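Side-chain contacts in restriction endonuclease UbaLAI (PDB 5O63), which cleaves DNA as a monomeric Type IIE restriction enzyme and is represented here by its N-terminal B3 domain bound to cognate DNA: residues 5-10 with 124-129; 68-71 with 76-79; 82-85 with 90-93; 106-111 with 137-142. One frame throughout, in Å; residues are numbered along the deposited sequence.

Interaction 1: residues 5-10 with 124-129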
loop_
_atom_site.group_PDB
_atom_site.type_symbol
_atom_site.label_atom_id
_atom_site.label_comp_id
_atom_site.label_asym_id
_atom_site.label_seq_id
_atom_site.Cartn_x
_atom_site.Cartn_y
_atom_site.Cartn_z
ATOM N N ILE A 5 -5.889 -3.049 14.694
ATOM C CA ILE A 5 -7.028 -3.884 14.313
ATOM C C ILE A 5 -8.260 -3.048 14.084
ATOM O O ILE A 5 -9.040 -3.323 13.144
ATOM C CB ILE A 5 -7.400 -4.946 15.385
ATOM C CG1 ILE A 5 -6.284 -5.962 15.572
ATOM C CG2 ILE A 5 -8.679 -5.683 14.961
ATOM C CD1 ILE A 5 -6.492 -6.846 16.815
ATOM N N LYS A 6 -8.468 -2.032 14.927
ATOM C CA LYS A 6 -9.629 -1.156 14.729
ATOM C C LYS A 6 -9.550 -0.472 13.395
ATOM O O LYS A 6 -10.568 -0.387 12.678
ATOM C CB LYS A 6 -9.775 -0.097 15.833
ATOM C CG LYS A 6 -10.199 -0.712 17.174
ATOM C CD LYS A 6 -9.696 0.102 18.343
ATOM C CE LYS A 6 -10.385 1.446 18.391
ATOM N NZ LYS A 6 -9.978 2.227 19.593
ATOM N N TYR A 7 -8.382 0.074 13.076
ATOM C CA TYR A 7 -8.197 0.632 11.744
ATOM C C TYR A 7 -8.504 -0.316 10.587
ATOM O O TYR A 7 -9.217 0.029 9.641
ATOM C CB TYR A 7 -6.714 1.109 11.662
ATOM C CG TYR A 7 -6.337 1.520 10.263
ATOM C CD1 TYR A 7 -6.667 2.768 9.787
ATOM C CD2 TYR A 7 -5.631 0.644 9.415
ATOM C CE1 TYR A 7 -6.271 3.184 8.453
ATOM C CE2 TYR A 7 -5.283 1.017 8.129
ATOM C CZ TYR A 7 -5.603 2.280 7.668
ATOM O OH TYR A 7 -5.219 2.606 6.391
ATOM N N ALA A 8 -7.915 -1.500 10.620
ATOM C CA ALA A 8 -8.161 -2.476 9.555
ATOM C C ALA A 8 -9.618 -2.843 9.441
ATOM O O ALA A 8 -10.160 -2.928 8.312
ATOM C CB ALA A 8 -7.299 -3.758 9.786
ATOM N N LYS A 9 -10.293 -3.064 10.583
ATOM C CA LYS A 9 -11.691 -3.414 10.534
ATOM C C LYS A 9 -12.517 -2.263 9.934
ATOM O O LYS A 9 -13.442 -2.485 9.162
ATOM C CB LYS A 9 -12.196 -3.814 11.962
ATOM C CG LYS A 9 -11.626 -5.159 12.385
ATOM C CD LYS A 9 -12.127 -5.656 13.780
ATOM C CE LYS A 9 -13.562 -5.988 13.761
ATOM N NZ LYS A 9 -14.372 -4.753 13.916
ATOM N N GLU A 10 -12.143 -1.037 10.255
ATOM C CA GLU A 10 -12.851 0.133 9.770
ATOM C C GLU A 10 -12.682 0.275 8.231
ATOM O O GLU A 10 -13.622 0.644 7.480
ATOM C CB GLU A 10 -12.304 1.373 10.499
ATOM C CG GLU A 10 -13.252 2.594 10.470
ATOM N N TYR A 124 -6.789 -3.273 -0.233
ATOM C CA TYR A 124 -7.176 -1.931 0.236
ATOM C C TYR A 124 -5.960 -1.049 0.200
ATOM O O TYR A 124 -4.887 -1.530 0.495
ATOM C CB TYR A 124 -7.671 -1.965 1.664
ATOM C CG TYR A 124 -8.901 -2.780 1.793
ATOM C CD1 TYR A 124 -10.157 -2.156 1.938
ATOM C CD2 TYR A 124 -8.843 -4.195 1.757
ATOM C CE1 TYR A 124 -11.347 -2.897 2.050
ATOM C CE2 TYR A 124 -10.041 -4.947 1.872
ATOM C CZ TYR A 124 -11.286 -4.274 2.005
ATOM O OH TYR A 124 -12.510 -4.949 2.121
ATOM N N PHE A 125 -6.166 0.228 -0.116
ATOM C CA PHE A 125 -5.043 1.169 -0.124
ATOM C C PHE A 125 -5.388 2.428 0.589
ATOM O O PHE A 125 -6.448 3.009 0.375
ATOM C CB PHE A 125 -4.701 1.470 -1.591
ATOM C CG PHE A 125 -3.733 2.577 -1.779
ATOM C CD1 PHE A 125 -4.176 3.874 -2.012
ATOM C CD2 PHE A 125 -2.374 2.309 -1.741
ATOM C CE1 PHE A 125 -3.251 4.939 -2.213
ATOM C CE2 PHE A 125 -1.417 3.357 -1.937
ATOM C CZ PHE A 125 -1.864 4.670 -2.168
ATOM N N ASP A 126 -4.446 2.942 1.394
ATOM C CA ASP A 126 -4.594 4.201 2.105
ATOM C C ASP A 126 -3.246 4.927 2.014
ATOM O O ASP A 126 -2.232 4.298 1.800
ATOM C CB ASP A 126 -4.969 3.936 3.553
ATOM C CG ASP A 126 -5.497 5.161 4.306
ATOM O OD1 ASP A 126 -5.680 6.244 3.736
ATOM O OD2 ASP A 126 -5.853 4.991 5.496
ATOM N N CYS A 127 -3.281 6.247 2.103
ATOM C CA CYS A 127 -2.014 6.982 2.080
ATOM C C CYS A 127 -2.158 8.325 2.707
ATOM O O CYS A 127 -3.263 8.829 2.926
ATOM C CB CYS A 127 -1.492 7.110 0.687
ATOM S SG CYS A 127 -2.484 8.232 -0.310
ATOM N N ALA A 128 -1.016 8.913 3.034
ATOM C CA ALA A 128 -0.987 10.086 3.848
ATOM C C ALA A 128 0.323 10.832 3.699
ATOM O O ALA A 128 1.317 10.278 3.280
ATOM C CB ALA A 128 -1.198 9.703 5.334
ATOM N N ASN A 129 0.265 12.121 4.038
ATOM C CA ASN A 129 1.488 12.891 4.162
ATOM C C ASN A 129 1.461 13.728 5.445
ATOM O O ASN A 129 0.566 13.585 6.275
ATOM C CB ASN A 129 1.724 13.740 2.909
ATOM C CG ASN A 129 0.718 14.880 2.727
ATOM O OD1 ASN A 129 0.191 15.466 3.678
ATOM N ND2 ASN A 129 0.520 15.244 1.450
#
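Tyr7 of helix 3-14 and Asp126 of strand 121-128 keep their backbones well apart, CA to CA 10.9 Å, and the gap is spanned by the two side chains alone. Tyrosine suits such a span, because its rigid ring carries a hydroxyl far from the helix. With CG anti to the backbone N, a chi1 of 172° carries the ring across to the strand, and OH gives its hydrogen to OD2 of Asp126 at 2.6 Å. The acceptor uses its anti lone pair, the one turned away from OD1. Ring and carboxylate lie only 7° from coplanar, and OD2 sits at the phenol edge, in the plane of the ring. The same OD2 also forms a salt bridge with Arg135, whereas OD1 turns back to take a weak bond from the backbone N of Cys127, 2.9 Å away. This buried carboxylate is thus gripped chiefly at OD2, with a weaker hold on OD1. A phenylalanine here would lack the phenolic donor and would probably leave OD2 leaning more heavily on Arg135, with the carboxylate freer to turn. Leu139 and Leu142 of helix 136-144 and Ile110 of the neighbouring strand pack against Tyr7, so much of its ring is in apolar company. Such a helix lying against an open, strongly curved beta barrel belongs to the B3 DNA-binding fold.

Interaction 2: residues 68-71 with 76-79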
loop_
_atom_site.group_PDB
_atom_site.type_symbol
_atom_site.label_atom_id
_atom_site.label_comp_id
_atom_site.label_asym_id
_atom_site.label_seq_id
_atom_site.Cartn_x
_atom_site.Cartn_y
_atom_site.Cartn_z
ATOM N N ALA A 68 -8.284 -2.765 -6.024
ATOM C CA ALA A 68 -7.967 -2.346 -4.656
ATOM C C ALA A 68 -8.955 -1.290 -4.278
ATOM O O ALA A 68 -9.300 -0.431 -5.111
ATOM C CB ALA A 68 -6.537 -1.787 -4.543
ATOM N N PHE A 69 -9.447 -1.351 -3.054
ATOM C CA PHE A 69 -10.362 -0.348 -2.556
ATOM C C PHE A 69 -9.573 0.841 -2.052
ATOM O O PHE A 69 -8.733 0.725 -1.157
ATOM C CB PHE A 69 -11.240 -0.921 -1.463
ATOM C CG PHE A 69 -12.264 0.025 -0.981
ATOM C CD1 PHE A 69 -13.466 0.230 -1.710
ATOM C CD2 PHE A 69 -12.069 0.728 0.170
ATOM C CE1 PHE A 69 -14.435 1.086 -1.221
ATOM C CE2 PHE A 69 -13.056 1.578 0.665
ATOM C CZ PHE A 69 -14.242 1.773 -0.055
ATOM N N ASP A 70 -9.798 2.002 -2.662
ATOM C CA ASP A 70 -9.082 3.209 -2.299
ATOM C C ASP A 70 -9.784 3.893 -1.167
ATOM O O ASP A 70 -10.914 4.364 -1.293
ATOM C CB ASP A 70 -8.993 4.161 -3.500
ATOM C CG ASP A 70 -8.242 5.392 -3.166
ATOM O OD1 ASP A 70 -8.800 6.325 -2.595
ATOM O OD2 ASP A 70 -7.056 5.440 -3.493
ATOM N N SER A 71 -9.154 3.903 0.020
ATOM C CA SER A 71 -9.804 4.413 1.189
ATOM C C SER A 71 -10.073 5.906 1.102
ATOM O O SER A 71 -11.050 6.367 1.630
ATOM C CB SER A 71 -8.921 4.101 2.422
ATOM O OG SER A 71 -9.485 4.624 3.637
ATOM N N HIS A 76 -13.847 1.505 -5.438
ATOM C CA HIS A 76 -12.969 0.465 -5.953
ATOM C C HIS A 76 -12.167 0.988 -7.133
ATOM O O HIS A 76 -12.724 1.685 -7.990
ATOM C CB HIS A 76 -13.792 -0.741 -6.331
ATOM C CG HIS A 76 -14.257 -1.499 -5.123
ATOM N ND1 HIS A 76 -15.568 -1.524 -4.697
ATOM C CD2 HIS A 76 -13.548 -2.183 -4.197
ATOM C CE1 HIS A 76 -15.657 -2.253 -3.597
ATOM N NE2 HIS A 76 -14.440 -2.651 -3.262
ATOM N N LYS A 77 -10.870 0.679 -7.174
ATOM C CA LYS A 77 -10.000 1.118 -8.264
ATOM C C LYS A 77 -9.212 -0.079 -8.777
ATOM O O LYS A 77 -9.308 -1.197 -8.235
ATOM C CB LYS A 77 -9.095 2.262 -7.793
ATOM C CG LYS A 77 -9.924 3.517 -7.533
ATOM C CD LYS A 77 -9.134 4.745 -7.057
ATOM C CE LYS A 77 -10.104 5.943 -7.149
ATOM N NZ LYS A 77 -11.139 5.760 -8.244
ATOM N N THR A 78 -8.492 0.136 -9.865
ATOM C CA THR A 78 -7.566 -0.865 -10.392
ATOM C C THR A 78 -6.141 -0.282 -10.254
ATOM O O THR A 78 -5.858 0.816 -10.741
ATOM C CB THR A 78 -7.847 -1.227 -11.859
ATOM O OG1 THR A 78 -9.160 -1.824 -11.951
ATOM C CG2 THR A 78 -6.835 -2.238 -12.374
ATOM N N LEU A 79 -5.305 -0.974 -9.505
ATOM C CA LEU A 79 -3.897 -0.590 -9.489
ATOM C C LEU A 79 -3.122 -1.416 -10.469
ATOM O O LEU A 79 -3.545 -2.560 -10.823
ATOM C CB LEU A 79 -3.348 -0.816 -8.037
ATOM C CG LEU A 79 -4.028 0.080 -7.013
ATOM C CD1 LEU A 79 -3.341 -0.200 -5.645
ATOM C CD2 LEU A 79 -4.020 1.575 -7.402
#
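The beta hairpin of strands 62-70 and 75-84 is closed here, near its turn, by an antiparallel pairing whose short strand segments run at 122° to each other, a marked twist. Ala68 and Lys77 form the hydrogen-bonded pair: Lys77 N reaches Ala68 O at 2.8 Å, and Ala68 N returns the bond to Lys77 O at 2.9 Å. Next along, Phe69 and His76 make a non-hydrogen-bonded pair with their side chains on the same face of the sheet. A chi1 of -176° swings the Phe69 ring to the side of its own carbonyl carbon, where it presents an edge to the histidine. Its CD1 stands over one face of the imidazole, 3.4 Å from NE2 of His76 and displaced toward the rim. The two planes meet at 66°, a T-shaped stack with centroids 4.9 Å apart. Ser14 and Ala15 also touch the phenylalanine.

The face that carries Ala68 and Lys77 is aliphatic in its contacts. Ala68 is small enough to let Leu79 fold in beside it, CD1 of Leu79 lying 3.7 Å from CB of Ala68, while CD of Lys77 crosses CB of Asp70 at 3.6 Å. Aspartate and lysine do not pair by charge, since OD1 of Asp70 and NZ of Lys77 stay 6.1 Å apart. Instead OD1 accepts a bond from the N of Ser73 in the turn, and NZ has a weak bond to Thr75. The lysine therefore serves this contact through its methylenes, and the specific polar bonds across the strands are left to the backbone.

Interaction 3: residues 82-85 with 90-93; sequences KYYE and RRIT. With nucleotides of chain C.
Atom O4 of the thymine DT5 of chain C is gripped by both terminal nitrogens of Arg91, NH1 at 2.9 Å and NH2 at 3.0 Å, while Tyr84 leans its CD2-CE2 side over one face of the same guanidinium. Both residues stand on the beta hairpin of strands 75-84 and 89-93, which presents one side to the DNA. The arginine chain is extended, which lets a residue rooted in the sheet reach the base, and Glu89 holds its NE by a salt bridge. CE2 of Tyr84 comes within 3.7 Å of NH1 of Arg91, with ring and guanidinium planes 51° apart. The thymine methyl, C7, lies over the centre of one face of the Tyr84 ring, 3.4 Å from CD1, a CH-pi contact. O4 and C7 both mark thymine in the major groove, so the pair is consistent with reading of that base.

The remaining polar groups hold the phosphates. Tyr84 OH gives a very short bond to OP2 of DC4 of chain C, which Lys82 NZ also meets weakly. A leucine in place of Tyr84 would lose hydroxyl and ring, and would probably leave that phosphate oxygen with the weak lysine bond and the thymine methyl without the ring it rests on. Lys82, bent at chi2 and chi3, curls its NZ to OP1 of DC3 of chain C at 2.7 Å. The short side chain of Thr93 brings OG1 to the other oxygen of that phosphate, OP2, at 2.7 Å, and gives it a hydrogen. In the strands themselves, Lys82 and Arg91 form a hydrogen-bonded antiparallel pair, and CA of Arg90 makes a CA-H...O contact with O of Lys82 at 3.0 Å.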
loop_
_atom_site.group_PDB
_atom_site.type_symbol
_atom_site.label_atom_id
_atom_site.label_comp_id
_atom_site.label_asym_id
_atom_site.label_seq_id
_atom_site.Cartn_x
_atom_site.Cartn_y
_atom_site.Cartn_z
ATOM N N LYS A 82 3.829 -3.418 -11.747
ATOM C CA LYS A 82 4.748 -3.391 -12.878
ATOM C C LYS A 82 6.037 -4.129 -12.611
ATOM O O LYS A 82 6.614 -3.949 -11.530
ATOM C CB LYS A 82 5.088 -1.932 -13.260
ATOM C CG LYS A 82 3.881 -0.972 -13.291
ATOM C CD LYS A 82 2.923 -1.272 -14.495
ATOM C CE LYS A 82 3.627 -1.014 -15.793
ATOM N NZ LYS A 82 2.632 -1.242 -16.891
ATOM N N TYR A 83 6.491 -4.933 -13.559
ATOM C CA TYR A 83 7.864 -5.510 -13.510
ATOM C C TYR A 83 8.685 -4.848 -14.615
ATOM O O TYR A 83 8.294 -4.892 -15.784
ATOM C CB TYR A 83 7.828 -7.015 -13.736
ATOM C CG TYR A 83 9.174 -7.605 -13.999
ATOM C CD1 TYR A 83 10.115 -7.721 -12.993
ATOM C CD2 TYR A 83 9.522 -8.060 -15.287
ATOM C CE1 TYR A 83 11.350 -8.300 -13.234
ATOM C CE2 TYR A 83 10.776 -8.625 -15.536
ATOM C CZ TYR A 83 11.683 -8.733 -14.506
ATOM O OH TYR A 83 12.925 -9.270 -14.736
ATOM N N TYR A 84 9.802 -4.233 -14.250
ATOM C CA TYR A 84 10.667 -3.618 -15.225
ATOM C C TYR A 84 12.005 -4.330 -15.229
ATOM O O TYR A 84 12.771 -4.306 -14.232
ATOM C CB TYR A 84 10.845 -2.137 -14.937
ATOM C CG TYR A 84 9.630 -1.316 -15.356
ATOM C CD1 TYR A 84 9.247 -1.241 -16.698
ATOM C CD2 TYR A 84 8.882 -0.596 -14.420
ATOM C CE1 TYR A 84 8.143 -0.483 -17.081
ATOM C CE2 TYR A 84 7.767 0.221 -14.814
ATOM C CZ TYR A 84 7.416 0.236 -16.155
ATOM O OH TYR A 84 6.340 0.969 -16.601
ATOM N N GLU A 85 12.294 -4.959 -16.372
ATOM C CA GLU A 85 13.378 -5.917 -16.436
ATOM C C GLU A 85 14.735 -5.304 -16.344
ATOM O O GLU A 85 15.707 -5.979 -15.909
ATOM C CB GLU A 85 13.294 -6.746 -17.722
ATOM C CG GLU A 85 13.340 -5.889 -19.002
ATOM C CD GLU A 85 14.745 -5.426 -19.438
ATOM O OE1 GLU A 85 15.781 -6.011 -19.018
ATOM O OE2 GLU A 85 14.762 -4.426 -20.214
ATOM N N ARG A 90 10.116 -3.968 -9.228
ATOM C CA ARG A 90 8.656 -3.906 -9.299
ATOM C C ARG A 90 8.133 -2.661 -8.617
ATOM O O ARG A 90 8.645 -2.169 -7.616
ATOM C CB ARG A 90 8.004 -5.171 -8.665
ATOM C CG ARG A 90 8.513 -6.454 -9.264
ATOM C CD ARG A 90 7.751 -7.621 -8.803
ATOM N NE ARG A 90 8.488 -8.811 -9.206
ATOM C CZ ARG A 90 8.015 -10.030 -9.051
ATOM N NH1 ARG A 90 6.812 -10.174 -8.527
ATOM N NH2 ARG A 90 8.743 -11.086 -9.434
ATOM N N ARG A 91 7.052 -2.103 -9.212
ATOM C CA ARG A 91 6.449 -0.859 -8.750
ATOM C C ARG A 91 4.955 -1.038 -8.710
ATOM O O ARG A 91 4.428 -1.819 -9.540
ATOM C CB ARG A 91 6.769 0.298 -9.716
ATOM C CG ARG A 91 8.252 0.583 -9.874
ATOM C CD ARG A 91 8.379 1.604 -10.988
ATOM N NE ARG A 91 9.777 1.722 -11.376
ATOM C CZ ARG A 91 10.232 2.423 -12.419
ATOM N NH1 ARG A 91 9.379 3.154 -13.179
ATOM N NH2 ARG A 91 11.542 2.376 -12.705
ATOM N N ILE A 92 4.268 -0.328 -7.821
ATOM C CA ILE A 92 2.812 -0.111 -7.933
ATOM C C ILE A 92 2.632 1.263 -8.554
ATOM O O ILE A 92 3.330 2.228 -8.207
ATOM C CB ILE A 92 2.092 -0.135 -6.550
ATOM C CG1 ILE A 92 2.572 -1.363 -5.759
ATOM C CG2 ILE A 92 0.567 -0.113 -6.789
ATOM C CD1 ILE A 92 2.257 -2.713 -6.496
ATOM N N THR A 93 1.665 1.349 -9.479
ATOM C CA THR A 93 1.282 2.625 -10.078
ATOM C C THR A 93 -0.265 2.729 -10.180
ATOM O O THR A 93 -0.998 1.790 -9.794
ATOM C CB THR A 93 1.864 2.792 -11.514
ATOM O OG1 THR A 93 1.263 1.803 -12.378
ATOM C CG2 THR A 93 3.368 2.603 -11.572
ATOM P P DC C 4 5.234 0.261 -20.068
ATOM O OP1 DC C 4 4.950 -0.892 -21.013
ATOM O OP2 DC C 4 5.196 -0.002 -18.573
ATOM O "O5'" DC C 4 6.662 0.892 -20.316
ATOM C "C5'" DC C 4 6.965 1.249 -21.693
ATOM C "C4'" DC C 4 8.234 2.062 -21.753
ATOM O "O4'" DC C 4 8.024 3.282 -21.022
ATOM C "C3'" DC C 4 9.488 1.392 -21.182
ATOM O "O3'" DC C 4 10.258 1.018 -22.261
ATOM C "C2'" DC C 4 10.191 2.512 -20.479
ATOM C "C1'" DC C 4 9.240 3.685 -20.474
ATOM N N1 DC C 4 9.006 4.148 -19.090
ATOM C C2 DC C 4 9.778 5.224 -18.637
ATOM O O2 DC C 4 10.611 5.735 -19.431
ATOM N N3 DC C 4 9.566 5.695 -17.390
ATOM C C4 DC C 4 8.699 5.079 -16.570
ATOM N N4 DC C 4 8.609 5.557 -15.328
ATOM C C5 DC C 4 7.884 3.973 -17.012
ATOM C C6 DC C 4 8.103 3.523 -18.282
ATOM P P DC C 3 1.432 2.173 -16.050
ATOM O OP1 DC C 3 0.922 0.809 -16.421
ATOM O OP2 DC C 3 2.284 2.257 -14.855
ATOM O "O5'" DC C 3 2.330 2.617 -17.292
ATOM C "C5'" DC C 3 1.743 2.471 -18.635
ATOM C "C4'" DC C 3 2.686 3.095 -19.655
ATOM O "O4'" DC C 3 2.861 4.479 -19.346
ATOM C "C3'" DC C 3 4.087 2.578 -19.708
ATOM O "O3'" DC C 3 4.161 1.369 -20.428
ATOM C "C2'" DC C 3 4.807 3.689 -20.481
ATOM C "C1'" DC C 3 4.119 4.901 -19.923
ATOM N N1 DC C 3 4.879 5.626 -18.867
ATOM C C2 DC C 3 5.848 6.517 -19.272
ATOM O O2 DC C 3 6.128 6.572 -20.473
ATOM N N3 DC C 3 6.434 7.290 -18.353
ATOM C C4 DC C 3 6.152 7.137 -17.019
ATOM N N4 DC C 3 6.771 7.945 -16.160
ATOM C C5 DC C 3 5.162 6.202 -16.557
ATOM C C6 DC C 3 4.531 5.481 -17.542
ATOM P P DT C 5 11.622 0.178 -22.118
ATOM O OP1 DT C 5 11.956 -0.168 -23.526
ATOM O OP2 DT C 5 11.468 -0.789 -21.033
ATOM O "O5'" DT C 5 12.726 1.245 -21.601
ATOM C "C5'" DT C 5 13.146 2.242 -22.521
ATOM C "C4'" DT C 5 14.159 3.197 -21.895
ATOM O "O4'" DT C 5 13.486 3.923 -20.807
ATOM C "C3'" DT C 5 15.410 2.572 -21.305
ATOM O "O3'" DT C 5 16.490 3.444 -21.527
ATOM C "C2'" DT C 5 15.092 2.558 -19.795
ATOM C "C1'" DT C 5 14.313 3.877 -19.690
ATOM N N1 DT C 5 13.486 3.955 -18.518
ATOM C C2 DT C 5 13.562 5.088 -17.720
ATOM O O2 DT C 5 14.250 6.026 -18.011
ATOM N N3 DT C 5 12.812 5.066 -16.580
ATOM C C4 DT C 5 11.992 4.045 -16.154
ATOM O O4 DT C 5 11.376 4.113 -15.120
ATOM C C5 DT C 5 11.915 2.879 -17.054
ATOM C C7 DT C 5 11.033 1.702 -16.686
ATOM C C6 DT C 5 12.657 2.894 -18.176
#

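Interaction 4: residues 106-111 with 137-142; sequences PRLTIF and EVLFAL
Leu108, where strand 108-116 meets helix 136-144, sends its CD2 methyl against the helix beside Leu139. This CD2 comes to 3.4 Å from CB of Leu139, tighter than usual van der Waals contact, and to 3.8 Å from the N of Phe140. Thr109, next in line, points away from the helix and touches Lys27 of the neighbouring strand 19-28. Alternation brings Ile110 back to the helix side, where its CD1 lies 4.1 Å from CB of Leu139 and 4.2 Å from CD2 of the same leucine. Leu139 thus sits against two strand residues, one reaching it through a leucine branch and the other through the end of an isoleucine chain. Away from this contact, the ring of Phe111 meets that of Phe125 edge-to-face. The short segments cross at 51° with their axes 9.5 Å apart, a spacing that aliphatic chains can fill. Tyr7 of helix 3-14 touches both Ile110 and Leu139, so the two helices share this layer. No hydrogen bond joins the segments: the helix is held to the sheet here by buried hydrocarbon surfaces, whose grip depends on close fit and not on the direction of any bond.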
loop_
_atom_site.group_PDB
_atom_site.type_symbol
_atom_site.label_atom_id
_atom_site.label_comp_id
_atom_site.label_asym_id
_atom_site.label_seq_id
_atom_site.Cartn_x
_atom_site.Cartn_y
_atom_site.Cartn_z
ATOM N N PRO A 106 7.292 13.334 5.811
ATOM C CA PRO A 106 7.229 12.016 5.165
ATOM C C PRO A 106 5.807 11.661 4.687
ATOM O O PRO A 106 4.783 12.203 5.142
ATOM C CB PRO A 106 7.640 11.043 6.278
ATOM C CG PRO A 106 7.217 11.797 7.571
ATOM C CD PRO A 106 7.626 13.223 7.262
ATOM N N ARG A 107 5.801 10.732 3.744
ATOM C CA ARG A 107 4.563 10.162 3.146
ATOM C C ARG A 107 4.493 8.693 3.479
ATOM O O ARG A 107 5.527 8.050 3.641
ATOM C CB ARG A 107 4.584 10.335 1.631
ATOM C CG ARG A 107 4.417 11.774 1.173
ATOM C CD ARG A 107 4.670 11.931 -0.361
ATOM N NE ARG A 107 6.081 11.580 -0.706
ATOM C CZ ARG A 107 6.470 11.040 -1.855
ATOM N NH1 ARG A 107 5.585 10.864 -2.894
ATOM N NH2 ARG A 107 7.753 10.729 -2.058
ATOM N N LEU A 108 3.270 8.158 3.582
ATOM C CA LEU A 108 3.066 6.761 3.936
ATOM C C LEU A 108 2.082 6.141 2.922
ATOM O O LEU A 108 1.126 6.796 2.548
ATOM C CB LEU A 108 2.488 6.653 5.384
ATOM C CG LEU A 108 2.310 5.262 5.952
ATOM C CD1 LEU A 108 3.681 4.615 6.275
ATOM C CD2 LEU A 108 1.412 5.285 7.260
ATOM N N THR A 109 2.326 4.902 2.530
ATOM C CA THR A 109 1.279 4.095 1.907
ATOM C C THR A 109 0.982 2.891 2.755
ATOM O O THR A 109 1.910 2.255 3.270
ATOM C CB THR A 109 1.680 3.659 0.495
ATOM O OG1 THR A 109 2.906 2.884 0.513
ATOM C CG2 THR A 109 1.811 4.856 -0.398
ATOM N N ILE A 110 -0.312 2.566 2.907
ATOM C CA ILE A 110 -0.719 1.345 3.578
ATOM C C ILE A 110 -1.502 0.493 2.588
ATOM O O ILE A 110 -2.442 0.972 1.980
ATOM C CB ILE A 110 -1.571 1.601 4.807
ATOM C CG1 ILE A 110 -0.829 2.482 5.816
ATOM C CG2 ILE A 110 -2.067 0.203 5.400
ATOM C CD1 ILE A 110 -1.708 2.869 6.949
ATOM N N PHE A 111 -1.103 -0.770 2.436
ATOM C CA PHE A 111 -1.872 -1.725 1.659
ATOM C C PHE A 111 -2.337 -2.789 2.642
ATOM O O PHE A 111 -1.577 -3.250 3.474
ATOM C CB PHE A 111 -1.040 -2.392 0.568
ATOM C CG PHE A 111 -0.502 -1.459 -0.494
ATOM C CD1 PHE A 111 -1.145 -1.407 -1.717
ATOM C CD2 PHE A 111 0.697 -0.735 -0.287
ATOM C CE1 PHE A 111 -0.640 -0.565 -2.736
ATOM C CE2 PHE A 111 1.180 0.109 -1.312
ATOM C CZ PHE A 111 0.496 0.159 -2.499
ATOM N N GLU A 137 1.206 10.923 11.003
ATOM C CA GLU A 137 1.634 10.557 12.328
ATOM C C GLU A 137 0.711 9.490 12.936
ATOM O O GLU A 137 1.234 8.493 13.500
ATOM C CB GLU A 137 1.679 11.772 13.233
ATOM C CG GLU A 137 2.639 12.812 12.841
ATOM C CD GLU A 137 2.424 14.015 13.731
ATOM O OE1 GLU A 137 1.975 15.065 13.216
ATOM O OE2 GLU A 137 2.637 13.870 14.959
ATOM N N VAL A 138 -0.602 9.677 12.810
ATOM C CA VAL A 138 -1.520 8.703 13.386
ATOM C C VAL A 138 -1.333 7.342 12.685
ATOM O O VAL A 138 -1.214 6.324 13.356
ATOM C CB VAL A 138 -3.001 9.187 13.333
ATOM C CG1 VAL A 138 -3.972 8.061 13.694
ATOM C CG2 VAL A 138 -3.198 10.292 14.328
ATOM N N LEU A 139 -1.248 7.329 11.356
ATOM C CA LEU A 139 -1.085 6.069 10.661
ATOM C C LEU A 139 0.259 5.414 10.913
ATOM O O LEU A 139 0.341 4.182 11.103
ATOM C CB LEU A 139 -1.273 6.261 9.152
ATOM C CG LEU A 139 -2.709 6.661 8.790
ATOM C CD1 LEU A 139 -2.778 6.876 7.287
ATOM C CD2 LEU A 139 -3.765 5.636 9.264
ATOM N N PHE A 140 1.319 6.216 10.942
ATOM C CA PHE A 140 2.630 5.654 11.222
ATOM C C PHE A 140 2.645 4.969 12.618
ATOM O O PHE A 140 3.174 3.829 12.779
ATOM C CB PHE A 140 3.697 6.732 11.122
ATOM C CG PHE A 140 5.112 6.173 11.335
ATOM C CD1 PHE A 140 5.643 6.164 12.615
ATOM C CD2 PHE A 140 5.816 5.562 10.307
ATOM C CE1 PHE A 140 6.888 5.600 12.845
ATOM C CE2 PHE A 140 7.055 4.991 10.523
ATOM C CZ PHE A 140 7.591 5.011 11.812
ATOM N N ALA A 141 2.101 5.664 13.597
ATOM C CA ALA A 141 2.051 5.085 14.947
ATOM C C ALA A 141 1.287 3.722 14.959
ATOM O O ALA A 141 1.669 2.789 15.683
ATOM C CB ALA A 141 1.380 6.077 15.927
ATOM N N LEU A 142 0.157 3.640 14.240
ATOM C CA LEU A 142 -0.592 2.377 14.214
ATOM C C LEU A 142 0.143 1.260 13.498
ATOM O O LEU A 142 0.015 0.125 13.907
ATOM C CB LEU A 142 -1.953 2.495 13.512
ATOM C CG LEU A 142 -2.875 3.631 13.777
ATOM C CD1 LEU A 142 -3.979 3.636 12.749
ATOM C CD2 LEU A 142 -3.404 3.315 15.084
#

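All four contacts reach the same curved sheet, but their chemistry changes across it. Interactions 1 and 4 place helices 3-14 and 136-144 against neighbouring strands, the former through one hydrogen bond from a phenol to a buried carboxylate, the latter through buried aliphatic side chains. Interactions 2 and 3 are hairpin pairings sharing strand 75-84. Both are largely buried, yet interaction 2 includes the exposed His76, and interaction 3 lies farther from the chain's centre, owing part of its cover to DNA. Interaction 2 is joined to strand 121-128 by probable backbone hydrogen bonds, such as Phe125 N to Phe69 O. Phe111 packs on Leu79 and Ile92, linking strand 108-116 to the two hairpins.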